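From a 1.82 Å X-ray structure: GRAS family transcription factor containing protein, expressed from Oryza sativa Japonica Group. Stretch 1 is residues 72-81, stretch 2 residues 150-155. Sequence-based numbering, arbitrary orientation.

Stretch 1 72-81: ASDELTLCYK
Stretch 2 (150-155) PLLGPQ

The two stretches, at least 71 residues apart in sequence wherever they touch, meet in a small, mostly apolar contact that buries 307 Å² in total. Stretch 1 enters through Ala 72 and Ser 73 and runs as an α-helix from Asp 74 to Lys 81, continuing beyond. Its backbone hydrogen bonds follow the i to i+4 pattern, from Thr 77 N to Ser 73 O (3.2 Å) through Lys 81 N to Thr 77 O (3.1 Å). Stretch 2 is a 3-10 turn over Pro 150, Leu 151 and Leu 152 (phi/psi −56/−25°, −58/−28° and −78/−3°), closed by the bond from Gly 153 N to Pro 150 O at 2.9 Å, after which the chain opens out through Gly 153 at 75/−174°. The register is set by two pairs of CA atoms, Ser 73 CA to Gly 153 CA at 4.7 Å and Leu 76 CA to Leu 151 CA at 6.0 Å.

Leu 151 is the centre of the contact and has 110 Å² covered by the helix. Its CA-to-CB bond points sideways, but chi1 of −74° (m) and chi2 of 154° (t) bring the end of the side chain nearer to stretch 1. There the two methyls reach residues one helical turn apart: Leu 151 CD2 lies 3.9 Å from Leu 76 CB, and Leu 151 CD1 lies 3.8 Å from Tyr 80 CD1. A branched aliphatic side chain suits this position because it can touch both neighbours at once. Leu 76 and Tyr 80 both direct CA to CB toward stretch 2, as their i, i+4 spacing allows; Leu 76 adopts m,t (−75°, −169°), and Tyr 80 has chi1 of −178° (t) with chi2 of 77°, so that Leu 151 CD1 approaches its ring obliquely. Between them in sequence, Thr 77 (chi1 −165°, t) makes a looser contact, its CB 4.3 Å from Leu 151 O.

Ser 73, with 55 Å² covered, anchors the other end. The CA-to-CB bond of Ser 73 points toward stretch 2, and chi1 of 167° (t) places Ser 73 OG 3.3 Å from Gly 153 CA and 3.3 Å from Leu 152 O. A single water joins the polar groups here: it donates to Leu 152 O at 2.6 Å, accepts from Gln 155 N at 3.0 Å, and hydrogen-bonds to Ser 73 OG at 3.0 Å. It thus ties the Ser 73 hydroxyl to two backbone groups of stretch 2, one at the end of the 3-10 turn and one in the loop after it. Ser 73 is poorly ordered, so its own position is less certain.

Glycine suits position 153 on two counts. Its positive phi favours the residue in itself, and an ideal CB would point toward stretch 1 and come within 2.1 Å of Ser 73 OG, a clash. Next to it, Pro 154 flanks the serine, its CD 4.2 Å from Ser 73 CB.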

ATOM      1  N   ALA A  72      21.456  -9.759 -13.419  1.00 82.84           N
ATOM      2  CA  ALA A  72      22.079  -8.474 -13.711  1.00 80.31           C
ATOM      3  C   ALA A  72      21.782  -7.463 -12.603  1.00 87.67           C
ATOM      4  O   ALA A  72      21.534  -7.840 -11.460  1.00 95.63           O
ATOM      5  CB  ALA A  72      21.602  -7.945 -15.062  1.00 81.40           C
ATOM      6  N   SER A  73      21.821  -6.178 -12.943  1.00 96.60           N
ATOM      7  CA  SER A  73      21.426  -5.121 -12.011  1.00 90.42           C
ATOM      8  C   SER A  73      20.050  -4.632 -12.414  1.00 97.70           C
ATOM      9  O   SER A  73      19.274  -4.108 -11.604  1.00 97.97           O
ATOM     10  CB  SER A  73      22.426  -3.961 -12.021  1.00 92.16           C
ATOM     11  OG  SER A  73      21.896  -2.828 -11.357  1.00102.70           O
ATOM     12  N   ASP A  74      19.765  -4.811 -13.696  1.00118.33           N
ATOM     13  CA  ASP A  74      18.492  -4.405 -14.250  1.00121.05           C
ATOM     14  C   ASP A  74      17.412  -5.407 -13.850  1.00115.46           C
ATOM     15  O   ASP A  74      16.314  -5.030 -13.372  1.00110.93           O
ATOM     16  CB  ASP A  74      18.594  -4.292 -15.767  1.00128.87           C
ATOM     17  CG  ASP A  74      17.271  -3.937 -16.410  1.00134.67           C
ATOM     18  OD1 ASP A  74      16.849  -2.763 -16.300  1.00131.39           O
ATOM     19  OD2 ASP A  74      16.654  -4.835 -17.022  1.00139.51           O
ATOM     20  N   GLU A  75      17.737  -6.686 -14.041  1.00 91.61           N
ATOM     21  CA  GLU A  75      16.841  -7.756 -13.648  1.00 83.39           C
ATOM     22  C   GLU A  75      16.446  -7.550 -12.209  1.00 69.15           C
ATOM     23  O   GLU A  75      15.282  -7.326 -11.934  1.00 67.71           O
ATOM     24  CB  GLU A  75      17.482  -9.127 -13.867  1.00 79.34           C
ATOM     25  CG  GLU A  75      17.728  -9.463 -15.342  1.00 80.16           C
ATOM     26  CD  GLU A  75      16.469  -9.339 -16.210  1.00 83.77           C
ATOM     27  OE1 GLU A  75      15.964 -10.378 -16.675  1.00 84.16           O
ATOM     28  OE2 GLU A  75      15.983  -8.212 -16.454  1.00 88.17           O
ATOM     29  N   LEU A  76      17.428  -7.552 -11.314  1.00 68.77           N
ATOM     30  CA  LEU A  76      17.167  -7.394  -9.889  1.00 66.52           C
ATOM     31  C   LEU A  76      16.339  -6.168  -9.518  1.00 56.48           C
ATOM     32  O   LEU A  76      15.481  -6.251  -8.658  1.00 45.15           O
ATOM     33  CB  LEU A  76      18.476  -7.340  -9.117  1.00 63.82           C
ATOM     34  CG  LEU A  76      19.160  -8.683  -8.974  1.00 57.89           C
ATOM     35  CD1 LEU A  76      20.284  -8.518  -7.971  1.00 61.43           C
ATOM     36  CD2 LEU A  76      18.147  -9.741  -8.532  1.00 56.31           C
ATOM     37  N   THR A  77      16.597  -5.030 -10.143  1.00 52.63           N
ATOM     38  CA  THR A  77      15.913  -3.830  -9.703  1.00 47.06           C
ATOM     39  C   THR A  77      14.423  -3.943 -10.113  1.00 37.74           C
ATOM     40  O   THR A  77      13.506  -3.616  -9.315  1.00 38.80           O
ATOM     41  CB  THR A  77      16.618  -2.557 -10.257  1.00 55.70           C
ATOM     42  OG1 THR A  77      16.167  -1.401  -9.541  1.00 51.09           O
ATOM     43  CG2 THR A  77      16.398  -2.393 -11.758  1.00 53.54           C
ATOM     44  N   LEU A  78      14.181  -4.488 -11.304  1.00 38.97           N
ATOM     45  CA  LEU A  78      12.814  -4.730 -11.741  1.00 42.71           C
ATOM     46  C   LEU A  78      12.117  -5.756 -10.864  1.00 36.61           C
ATOM     47  O   LEU A  78      10.915  -5.634 -10.572  1.00 32.11           O
ATOM     48  CB  LEU A  78      12.787  -5.218 -13.185  1.00 45.46           C
ATOM     49  CG  LEU A  78      12.555  -4.163 -14.272  1.00 54.92           C
ATOM     50  CD1 LEU A  78      13.334  -2.877 -13.984  1.00 52.57           C
ATOM     51  CD2 LEU A  78      12.976  -4.780 -15.591  1.00 53.09           C
ATOM     52  N   CYS A  79      12.885  -6.778 -10.479  1.00 31.02           N
ATOM     53  CA  CYS A  79      12.392  -7.873  -9.642  1.00 31.43           C
ATOM     54  C   CYS A  79      11.964  -7.356  -8.302  1.00 22.81           C
ATOM     55  O   CYS A  79      10.910  -7.702  -7.828  1.00 25.70           O
ATOM     56  CB  CYS A  79      13.471  -8.939  -9.430  1.00 30.91           C
ATOM     57  SG  CYS A  79      13.785  -9.950 -10.885  1.00 36.98           S
ATOM     58  N   TYR A  80      12.837  -6.572  -7.684  1.00 27.35           N
ATOM     59  CA  TYR A  80      12.577  -5.942  -6.404  1.00 30.97           C
ATOM     60  C   TYR A  80      11.282  -5.161  -6.463  1.00 27.67           C
ATOM     61  O   TYR A  80      10.429  -5.279  -5.561  1.00 26.48           O
ATOM     62  CB  TYR A  80      13.748  -5.031  -6.007  1.00 29.81           C
ATOM     63  CG  TYR A  80      13.597  -4.363  -4.661  1.00 32.99           C
ATOM     64  CD1 TYR A  80      13.822  -5.075  -3.483  1.00 35.95           C
ATOM     65  CD2 TYR A  80      13.249  -3.011  -4.566  1.00 38.50           C
ATOM     66  CE1 TYR A  80      13.703  -4.464  -2.229  1.00 37.90           C
ATOM     67  CE2 TYR A  80      13.121  -2.384  -3.311  1.00 37.09           C
ATOM     68  CZ  TYR A  80      13.356  -3.122  -2.150  1.00 35.03           C
ATOM     69  OH  TYR A  80      13.208  -2.501  -0.903  1.00 42.33           O
ATOM     70  N   LYS A  81      11.116  -4.369  -7.519  1.00 26.78           N
ATOM     71  CA  LYS A  81       9.881  -3.574  -7.655  1.00 33.88           C
ATOM     72  C   LYS A  81       8.608  -4.454  -7.813  1.00 26.46           C
ATOM     73  O   LYS A  81       7.576  -4.234  -7.165  1.00 27.76           O
ATOM     74  CB  LYS A  81      10.044  -2.602  -8.844  1.00 31.59           C
ATOM     75  CG  LYS A  81       8.814  -1.753  -9.166  1.00 44.65           C
ATOM     76  CD  LYS A  81       8.729  -0.539  -8.238  1.00 56.69           C
ATOM     77  CE  LYS A  81       7.518   0.374  -8.536  1.00 58.82           C
ATOM     78  NZ  LYS A  81       7.644   1.685  -7.794  1.00 56.67           N
ATOM     79  N   PRO A 150      23.548  -3.805  -2.971  1.00 20.60           N
ATOM     80  CA  PRO A 150      23.987  -4.527  -4.168  1.00 24.85           C
ATOM     81  C   PRO A 150      22.878  -4.587  -5.221  1.00 23.50           C
ATOM     82  O   PRO A 150      23.190  -4.726  -6.415  1.00 30.92           O
ATOM     83  CB  PRO A 150      24.316  -5.931  -3.636  1.00 29.88           C
ATOM     84  CG  PRO A 150      24.627  -5.727  -2.232  1.00 28.95           C
ATOM     85  CD  PRO A 150      23.802  -4.584  -1.749  1.00 20.55           C
ATOM     86  N   LEU A 151      21.615  -4.488  -4.815  1.00 24.86           N
ATOM     87  CA  LEU A 151      20.500  -4.472  -5.786  1.00 28.98           C
ATOM     88  C   LEU A 151      20.624  -3.321  -6.792  1.00 34.88           C
ATOM     89  O   LEU A 151      20.144  -3.427  -7.927  1.00 35.40           O
ATOM     90  CB  LEU A 151      19.159  -4.367  -5.093  1.00 27.79           C
ATOM     91  CG  LEU A 151      18.569  -5.580  -4.366  1.00 43.79           C
ATOM     92  CD1 LEU A 151      17.633  -5.160  -3.263  1.00 34.46           C
ATOM     93  CD2 LEU A 151      17.845  -6.497  -5.338  1.00 48.46           C
ATOM     94  N   LEU A 152      21.269  -2.220  -6.396  1.00 27.69           N
ATOM     95  CA  LEU A 152      21.472  -1.107  -7.345  1.00 27.88           C
ATOM     96  C   LEU A 152      22.601  -1.336  -8.366  1.00 33.77           C
ATOM     97  O   LEU A 152      22.832  -0.494  -9.239  1.00 35.69           O
ATOM     98  CB  LEU A 152      21.749   0.186  -6.592  1.00 22.99           C
ATOM     99  CG  LEU A 152      20.675   0.646  -5.596  1.00 18.32           C
ATOM    100  CD1 LEU A 152      21.139   1.951  -4.898  1.00 16.53           C
ATOM    101  CD2 LEU A 152      19.337   0.838  -6.311  1.00 18.90           C
ATOM    102  N   GLY A 153      23.318  -2.451  -8.258  1.00 34.24           N
ATOM    103  CA  GLY A 153      24.385  -2.759  -9.200  1.00 35.66           C
ATOM    104  C   GLY A 153      25.672  -1.978  -9.040  1.00 39.59           C
ATOM    105  O   GLY A 153      25.849  -1.190  -8.096  1.00 33.14           O
ATOM    106  N   PRO A 154      26.607  -2.180  -9.978  1.00 34.71           N
ATOM    107  CA  PRO A 154      27.910  -1.518  -9.924  1.00 33.58           C
ATOM    108  C   PRO A 154      27.834  -0.055 -10.338  1.00 31.19           C
ATOM    109  O   PRO A 154      28.833   0.686 -10.202  1.00 32.97           O
ATOM    110  CB  PRO A 154      28.746  -2.334 -10.929  1.00 36.63           C
ATOM    111  CG  PRO A 154      27.722  -2.795 -11.929  1.00 37.98           C
ATOM    112  CD  PRO A 154      26.463  -3.039 -11.166  1.00 40.04           C
ATOM    113  N   GLN A 155      26.682   0.364 -10.848  1.00 27.64           N
ATOM    114  CA  GLN A 155      26.531   1.741 -11.293  1.00 29.50           C
ATOM    115  C   GLN A 155      25.392   2.450 -10.586  1.00 19.94           C
ATOM    116  O   GLN A 155      24.417   2.778 -11.217  1.00 24.08           O
ATOM    117  CB  GLN A 155      26.286   1.785 -12.802  1.00 29.05           C
ATOM    118  CG  GLN A 155      27.522   1.300 -13.573  1.00 41.63           C
ATOM    119  CD  GLN A 155      27.228   0.947 -15.033  1.00 55.97           C
ATOM    120  OE1 GLN A 155      26.329   0.128 -15.336  1.00 55.56           O
ATOM    121  NE2 GLN A 155      27.979   1.575 -15.952  1.00 50.12           N
TER
HETATM  122  O   HOH W   1      23.967  -0.632 -11.605  1.00 35.33           O